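Local coordinates for protein sulfite dehydrogenase (Paracoccus pantotrophus, PDB 2XTS) that oxidises protein-bound sulfane sulfur at a molybdenum cofactor and probably passes the electrons to heme c, as sulfane dehydrogenase SoxCD, at residues Glu47-His59 against Gln68-Ile80. Numbering follows the deposited sequence.
Sequences ESPVSSINFTPIH and QGCAFERHHSGAI. With MTE (phosphonic acidmono-(2-amino-5,6-dimercapto-4-oxo-3,7,8a,9,10,10a-hexahydro-4H-8-oxa-1,3,9,10-tetraaza-anthracen-7-ylmethyl)ester), chain E; HEC (heme c), chain K; 2MO (molybdenum (IV)oxide), chain F.
Ser52 and His75 form the hydrogen-bonded pair of a two-stranded antiparallel ladder, with Ser52 N bonded to His75 O at 3.0 Å; Ile53 and Arg74 are the neighbouring non-hydrogen-bonded pair. Gly78 N gives to Val50 O at 2.9 Å, at a positive phi that favours glycine. Packing is close round Ser51, Ile53 and Phe72. Ile53, on the same face as Arg74, has CG1 anti to its backbone N (chi1 -177°), which carries the CD1 methyl to the edge of the Phe72 ring, 3.6 Å from CD2, and against Arg74 CG. Phe72 suits its place because one ring face lies beneath the pterin phosphate oxygen O1P while its edge packs on the isoleucine. Asn54 N extends the pairing by bonding to Glu73 O, and its amide adds to it: OD1 takes Glu73 N at 2.8 Å, from above the carbonyl plane, and ND2 makes a weak bond to Glu73 OE2, the amide and carboxylate planes lying 76° apart. ND2 also bonds to Val22 O of the second subunit, whereas the buried Asn54 O has no partner.

Farther along, ladder bonds give way to a side-chain bond and apolar contact: Thr56 OG1 accepts Phe72 N and is also hydrogen-bonded to Ile143 O, and Pro57 CG meets Cys70 SG at 3.7 Å. By contrast, Arg74 is partly exposed. Its long chain ends in a flat guanidinium whose several N-H groups suit a junction of acceptors: NE gives to the molybdenum-bound OT2 at 3.1 Å, and NH1 reaches Ser51 OG and His75 O while lying over the His76 ring.

A methionine in place of Arg74 would probably leave OT2 and Ser51 OG without these donors and the His76 ring face without its guanidinium cover. Ser51 OG and His76 ND1 both give to heme propionate O2D, at 2.9 and 3.2 Å, so this antiparallel pairing joins the molybdenum site to the cytochrome heme through polar groups, consistent with electron transfer between them.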
loop_
_atom_site.group_PDB
_atom_site.type_symbol
_atom_site.label_atom_id
_atom_site.label_comp_id
_atom_site.label_asym_id
_atom_site.label_seq_id
_atom_site.Cartn_x
_atom_site.Cartn_y
_atom_site.Cartn_z
ATOM N N GLU A 47 -19.062 -24.346 -3.341
ATOM C CA GLU A 47 -20.531 -24.416 -3.280
ATOM C C GLU A 47 -21.223 -23.224 -2.635
ATOM O O GLU A 47 -22.425 -23.060 -2.807
ATOM C CB GLU A 47 -21.080 -25.677 -2.602
ATOM C CG GLU A 47 -22.651 -25.566 -2.476
ATOM C CD GLU A 47 -23.431 -26.838 -2.662
ATOM O OE1 GLU A 47 -24.591 -26.790 -3.140
ATOM O OE2 GLU A 47 -22.905 -27.894 -2.321
ATOM N N SER A 48 -20.485 -22.422 -1.876
ATOM C CA SER A 48 -21.060 -21.294 -1.167
ATOM C C SER A 48 -20.115 -20.113 -1.287
ATOM O O SER A 48 -18.909 -20.289 -1.134
ATOM C CB SER A 48 -21.240 -21.639 0.312
ATOM O OG SER A 48 -21.562 -20.466 1.048
ATOM N N PRO A 49 -20.653 -18.907 -1.496
ATOM C CA PRO A 49 -19.768 -17.749 -1.641
ATOM C C PRO A 49 -19.240 -17.209 -0.309
ATOM O O PRO A 49 -18.377 -16.334 -0.319
ATOM C CB PRO A 49 -20.661 -16.724 -2.349
ATOM C CG PRO A 49 -22.023 -17.098 -1.940
ATOM C CD PRO A 49 -22.060 -18.583 -1.790
ATOM N N VAL A 50 -19.727 -17.750 0.813
ATOM C CA VAL A 50 -19.142 -17.445 2.124
ATOM C C VAL A 50 -18.024 -18.401 2.569
ATOM O O VAL A 50 -17.271 -18.066 3.478
ATOM C CB VAL A 50 -20.185 -17.234 3.245
ATOM C CG1 VAL A 50 -21.118 -16.109 2.872
ATOM C CG2 VAL A 50 -20.957 -18.496 3.550
ATOM N N SER A 51 -17.927 -19.579 1.953
ATOM C CA SER A 51 -16.734 -20.403 2.112
ATOM C C SER A 51 -16.089 -20.551 0.746
ATOM O O SER A 51 -16.342 -21.480 0.002
ATOM C CB SER A 51 -16.989 -21.765 2.783
ATOM O OG SER A 51 -15.749 -22.469 2.898
ATOM N N SER A 52 -15.266 -19.582 0.408
ATOM C CA SER A 52 -14.826 -19.395 -0.949
ATOM C C SER A 52 -13.618 -18.476 -0.984
ATOM O O SER A 52 -13.024 -18.126 0.042
ATOM C CB SER A 52 -15.993 -18.861 -1.799
ATOM O OG SER A 52 -15.710 -18.915 -3.183
ATOM N N ILE A 53 -13.272 -18.137 -2.219
ATOM C CA ILE A 53 -12.023 -17.503 -2.589
ATOM C C ILE A 53 -12.333 -16.453 -3.652
ATOM O O ILE A 53 -13.195 -16.655 -4.510
ATOM C CB ILE A 53 -11.064 -18.578 -3.184
ATOM C CG1 ILE A 53 -9.691 -18.015 -3.535
ATOM C CG2 ILE A 53 -11.674 -19.323 -4.409
ATOM C CD1 ILE A 53 -8.895 -17.668 -2.366
ATOM N N ASN A 54 -11.582 -15.349 -3.639
ATOM C CA ASN A 54 -11.507 -14.485 -4.812
ATOM C C ASN A 54 -10.042 -14.223 -5.128
ATOM O O ASN A 54 -9.167 -14.770 -4.446
ATOM C CB ASN A 54 -12.385 -13.238 -4.676
ATOM C CG ASN A 54 -11.913 -12.275 -3.608
ATOM O OD1 ASN A 54 -10.717 -12.162 -3.357
ATOM N ND2 ASN A 54 -12.851 -11.514 -3.020
ATOM N N PHE A 55 -9.766 -13.468 -6.191
ATOM C CA PHE A 55 -8.437 -13.468 -6.771
ATOM C C PHE A 55 -7.889 -12.058 -6.950
ATOM O O PHE A 55 -8.574 -11.195 -7.488
ATOM C CB PHE A 55 -8.490 -14.164 -8.143
ATOM C CG PHE A 55 -8.867 -15.608 -8.069
ATOM C CD1 PHE A 55 -10.199 -15.991 -8.123
ATOM C CD2 PHE A 55 -7.896 -16.579 -7.899
ATOM C CE1 PHE A 55 -10.553 -17.327 -7.989
ATOM C CE2 PHE A 55 -8.251 -17.912 -7.804
ATOM C CZ PHE A 55 -9.569 -18.275 -7.846
ATOM N N THR A 56 -6.659 -11.843 -6.499
ATOM C CA THR A 56 -5.975 -10.564 -6.672
ATOM C C THR A 56 -5.643 -10.338 -8.152
ATOM O O THR A 56 -5.207 -11.265 -8.814
ATOM C CB THR A 56 -4.622 -10.585 -5.913
ATOM O OG1 THR A 56 -4.843 -10.946 -4.549
ATOM C CG2 THR A 56 -3.886 -9.264 -5.999
ATOM N N PRO A 57 -5.829 -9.108 -8.664
ATOM C CA PRO A 57 -5.537 -8.808 -10.079
ATOM C C PRO A 57 -4.046 -8.652 -10.344
ATOM O O PRO A 57 -3.619 -7.617 -10.833
ATOM C CB PRO A 57 -6.298 -7.503 -10.318
ATOM C CG PRO A 57 -6.278 -6.833 -9.012
ATOM C CD PRO A 57 -6.468 -7.951 -8.002
ATOM N N ILE A 58 -3.282 -9.719 -10.102
ATOM C CA ILE A 58 -1.840 -9.657 -10.274
ATOM C C ILE A 58 -1.382 -9.452 -11.716
ATOM O O ILE A 58 -0.255 -9.119 -11.930
ATOM C CB ILE A 58 -1.132 -10.880 -9.649
ATOM C CG1 ILE A 58 -1.578 -12.199 -10.291
ATOM C CG2 ILE A 58 -1.305 -10.889 -8.118
ATOM C CD1 ILE A 58 -0.647 -13.350 -10.018
ATOM N N HIS A 59 -2.233 -9.677 -12.710
ATOM C CA HIS A 59 -1.879 -9.346 -14.083
ATOM C C HIS A 59 -1.619 -7.865 -14.278
ATOM O O HIS A 59 -0.844 -7.489 -15.134
ATOM C CB HIS A 59 -2.986 -9.810 -15.014
ATOM C CG HIS A 59 -4.279 -9.094 -14.815
ATOM N ND1 HIS A 59 -4.997 -9.193 -13.646
ATOM C CD2 HIS A 59 -5.031 -8.353 -15.668
ATOM C CE1 HIS A 59 -6.105 -8.491 -13.757
ATOM N NE2 HIS A 59 -6.159 -7.974 -14.977
ATOM N N GLN A 68 -4.576 -3.058 -0.726
ATOM C CA GLN A 68 -5.390 -3.873 0.124
ATOM C C GLN A 68 -6.830 -3.959 -0.347
ATOM O O GLN A 68 -7.487 -4.968 -0.095
ATOM C CB GLN A 68 -5.272 -3.465 1.598
ATOM C CG GLN A 68 -5.356 -1.994 1.886
ATOM C CD GLN A 68 -4.024 -1.255 1.890
ATOM O OE1 GLN A 68 -3.113 -1.577 1.123
ATOM N NE2 GLN A 68 -3.905 -0.279 2.770
ATOM N N GLY A 69 -7.318 -2.950 -1.052
ATOM C CA GLY A 69 -8.659 -3.018 -1.571
ATOM C C GLY A 69 -8.886 -4.071 -2.644
ATOM O O GLY A 69 -10.028 -4.465 -2.871
ATOM N N CYS A 70 -7.830 -4.496 -3.332
ATOM C CA CYS A 70 -7.985 -5.597 -4.285
ATOM C C CYS A 70 -7.192 -6.842 -3.941
ATOM O O CYS A 70 -7.063 -7.743 -4.753
ATOM C CB CYS A 70 -7.661 -5.173 -5.705
ATOM S SG CYS A 70 -6.001 -4.600 -6.030
ATOM N N ALA A 71 -6.707 -6.912 -2.714
ATOM C CA ALA A 71 -6.008 -8.078 -2.203
ATOM C C ALA A 71 -7.021 -9.185 -1.917
ATOM O O ALA A 71 -8.070 -8.946 -1.296
ATOM C CB ALA A 71 -5.233 -7.717 -0.959
ATOM N N PHE A 72 -6.712 -10.398 -2.376
ATOM C CA PHE A 72 -7.673 -11.499 -2.322
ATOM C C PHE A 72 -8.184 -11.773 -0.924
ATOM O O PHE A 72 -7.531 -11.449 0.082
ATOM C CB PHE A 72 -7.116 -12.802 -2.923
ATOM C CG PHE A 72 -6.320 -13.660 -1.966
ATOM C CD1 PHE A 72 -5.086 -13.292 -1.495
ATOM C CD2 PHE A 72 -6.828 -14.878 -1.556
ATOM C CE1 PHE A 72 -4.388 -14.103 -0.628
ATOM C CE2 PHE A 72 -6.130 -15.678 -0.703
ATOM C CZ PHE A 72 -4.917 -15.313 -0.233
ATOM N N GLU A 73 -9.341 -12.422 -0.886
ATOM C CA GLU A 73 -10.035 -12.882 0.318
ATOM C C GLU A 73 -10.229 -14.368 0.245
ATOM O O GLU A 73 -10.588 -14.910 -0.786
ATOM C CB GLU A 73 -11.442 -12.295 0.344
ATOM C CG GLU A 73 -11.541 -10.793 0.399
ATOM C CD GLU A 73 -12.972 -10.334 0.191
ATOM O OE1 GLU A 73 -13.861 -10.638 1.018
ATOM O OE2 GLU A 73 -13.225 -9.664 -0.810
ATOM N N ARG A 74 -10.055 -15.035 1.370
ATOM C CA ARG A 74 -10.495 -16.429 1.537
ATOM C C ARG A 74 -11.176 -16.520 2.900
ATOM O O ARG A 74 -10.554 -16.250 3.929
ATOM C CB ARG A 74 -9.340 -17.430 1.410
ATOM C CG ARG A 74 -9.753 -18.827 0.961
ATOM C CD ARG A 74 -10.590 -19.583 1.953
ATOM N NE ARG A 74 -10.529 -21.006 1.611
ATOM C CZ ARG A 74 -11.553 -21.846 1.623
ATOM N NH1 ARG A 74 -12.783 -21.451 1.959
ATOM N NH2 ARG A 74 -11.330 -23.108 1.258
ATOM N N HIS A 75 -12.453 -16.877 2.893
ATOM C CA HIS A 75 -13.245 -17.072 4.117
ATOM C C HIS A 75 -13.857 -18.456 4.130
ATOM O O HIS A 75 -14.030 -19.071 3.084
ATOM C CB HIS A 75 -14.411 -16.070 4.207
ATOM C CG HIS A 75 -14.015 -14.687 3.880
ATOM N ND1 HIS A 75 -14.650 -13.873 2.957
ATOM C CD2 HIS A 75 -12.948 -14.001 4.335
ATOM C CE1 HIS A 75 -14.002 -12.717 2.898
ATOM N NE2 HIS A 75 -12.972 -12.772 3.732
ATOM N N HIS A 76 -14.230 -18.906 5.321
ATOM C CA HIS A 76 -14.970 -20.159 5.476
ATOM C C HIS A 76 -16.377 -19.956 6.051
ATOM O O HIS A 76 -17.224 -20.829 5.877
ATOM C CB HIS A 76 -14.198 -21.185 6.315
ATOM C CG HIS A 76 -12.895 -21.615 5.710
ATOM N ND1 HIS A 76 -12.654 -22.853 5.148
ATOM C CD2 HIS A 76 -11.737 -20.924 5.604
ATOM C CE1 HIS A 76 -11.395 -22.884 4.718
ATOM N NE2 HIS A 76 -10.830 -21.726 4.982
ATOM N N SER A 77 -16.639 -18.808 6.693
ATOM C CA SER A 77 -18.001 -18.442 7.118
ATOM C C SER A 77 -18.235 -16.955 6.889
ATOM O O SER A 77 -19.011 -16.331 7.591
ATOM C CB SER A 77 -18.311 -18.833 8.556
ATOM O OG SER A 77 -17.458 -18.188 9.484
ATOM N N GLY A 78 -17.584 -16.418 5.852
ATOM C CA GLY A 78 -17.719 -15.015 5.441
ATOM C C GLY A 78 -16.827 -14.057 6.230
ATOM O O GLY A 78 -16.176 -14.435 7.197
ATOM N N ALA A 79 -16.797 -12.807 5.786
ATOM C CA ALA A 79 -16.005 -11.762 6.401
ATOM C C ALA A 79 -16.839 -11.133 7.500
ATOM O O ALA A 79 -17.846 -10.493 7.214
ATOM C CB ALA A 79 -15.629 -10.711 5.357
ATOM N N ILE A 80 -16.416 -11.285 8.750
ATOM C CA ILE A 80 -17.210 -10.790 9.880
ATOM C C ILE A 80 -16.802 -9.393 10.297
ATOM O O ILE A 80 -15.676 -8.959 10.074
ATOM C CB ILE A 80 -17.104 -11.740 11.105
ATOM C CG1 ILE A 80 -15.651 -11.899 11.570
ATOM C CG2 ILE A 80 -17.720 -13.103 10.756
ATOM C CD1 ILE A 80 -15.511 -12.481 12.985
HETATM N N1 MTE E . -9.073 -17.071 9.379
HETATM C C2 MTE E . -10.319 -17.288 9.787
HETATM N N2 MTE E . -10.656 -16.947 11.049
HETATM N N3 MTE E . -11.257 -17.811 8.976
HETATM C C4 MTE E . -10.993 -18.173 7.687
HETATM O O4 MTE E . -11.922 -18.641 6.996
HETATM N N5 MTE E . -9.215 -18.392 5.929
HETATM C C6 MTE E . -7.797 -18.661 5.874
HETATM C C7 MTE E . -6.917 -17.574 6.470
HETATM N N8 MTE E . -7.391 -17.216 7.781
HETATM C C9 MTE E . -9.647 -17.995 7.182
HETATM C C10 MTE E . -8.673 -17.422 8.120
HETATM C "C1'" MTE E . -7.304 -18.974 4.472
HETATM S "S1'" MTE E . -7.674 -20.537 3.778
HETATM C "C2'" MTE E . -6.522 -18.111 3.782
HETATM S "S2'" MTE E . -5.808 -18.528 2.274
HETATM C "C3'" MTE E . -6.228 -16.748 4.370
HETATM O "O3'" MTE E . -6.931 -16.462 5.591
HETATM C "C4'" MTE E . -6.636 -15.662 3.392
HETATM O "O4'" MTE E . -6.277 -14.378 3.921
HETATM P P MTE E . -6.999 -13.116 3.244
HETATM O O1P MTE E . -6.502 -13.251 1.773
HETATM O O2P MTE E . -8.484 -13.270 3.297
HETATM O O3P MTE E . -6.413 -11.925 3.920
HETATM FE FE HEC K . -22.052 -29.070 7.333
HETATM C CHA HEC K . -18.845 -29.081 6.217
HETATM C CHB HEC K . -21.302 -31.615 9.471
HETATM C CHC HEC K . -25.120 -28.814 8.666
HETATM C CHD HEC K . -22.964 -27.026 4.812
HETATM N NA HEC K . -20.401 -30.139 7.761
HETATM C C1A HEC K . -19.182 -30.022 7.136
HETATM C C2A HEC K . -18.285 -31.040 7.634
HETATM C C3A HEC K . -18.978 -31.743 8.541
HETATM C C4A HEC K . -20.308 -31.183 8.630
HETATM C CMA HEC K . -18.506 -32.941 9.394
HETATM C CAA HEC K . -16.819 -31.238 7.168
HETATM C CBA HEC K . -16.753 -32.032 5.863
HETATM C CGA HEC K . -15.347 -32.327 5.429
HETATM O O1A HEC K . -14.446 -31.521 5.669
HETATM O O2A HEC K . -15.189 -33.438 4.872
HETATM N NB HEC K . -23.007 -29.980 8.801
HETATM C C1B HEC K . -22.535 -31.011 9.606
HETATM C C2B HEC K . -23.480 -31.238 10.679
HETATM C C3B HEC K . -24.561 -30.482 10.439
HETATM C C4B HEC K . -24.267 -29.668 9.285
HETATM C CMB HEC K . -23.308 -32.367 11.714
HETATM C CAB HEC K . -25.825 -30.355 11.275
HETATM C CBB HEC K . -25.453 -30.057 12.755
HETATM N NC HEC K . -23.738 -28.084 6.810
HETATM C C1C HEC K . -24.921 -28.149 7.482
HETATM C C2C HEC K . -25.897 -27.353 6.782
HETATM C C3C HEC K . -25.289 -26.844 5.702
HETATM C C4C HEC K . -23.942 -27.347 5.689
HETATM C CMC HEC K . -27.352 -27.136 7.250
HETATM C CAC HEC K . -25.810 -25.988 4.548
HETATM C CBC HEC K . -26.671 -24.806 4.812
HETATM N ND HEC K . -21.071 -28.206 5.807
HETATM C C1D HEC K . -21.625 -27.284 4.940
HETATM C C2D HEC K . -20.605 -26.687 4.120
HETATM C C3D HEC K . -19.340 -27.297 4.575
HETATM C C4D HEC K . -19.699 -28.234 5.594
HETATM C CMD HEC K . -20.710 -25.584 3.075
HETATM C CAD HEC K . -17.962 -26.963 4.031
HETATM C CBD HEC K . -17.373 -25.813 4.844
HETATM C CGD HEC K . -15.978 -25.448 4.425
HETATM O O1D HEC K . -15.342 -26.198 3.640
HETATM O O2D HEC K . -15.465 -24.449 4.965
HETATM MO MO 2MO F . -6.210 -20.848 1.942
HETATM O OT1 2MO F . -4.748 -21.724 2.500
HETATM O OT2 2MO F . -7.657 -22.047 1.390
#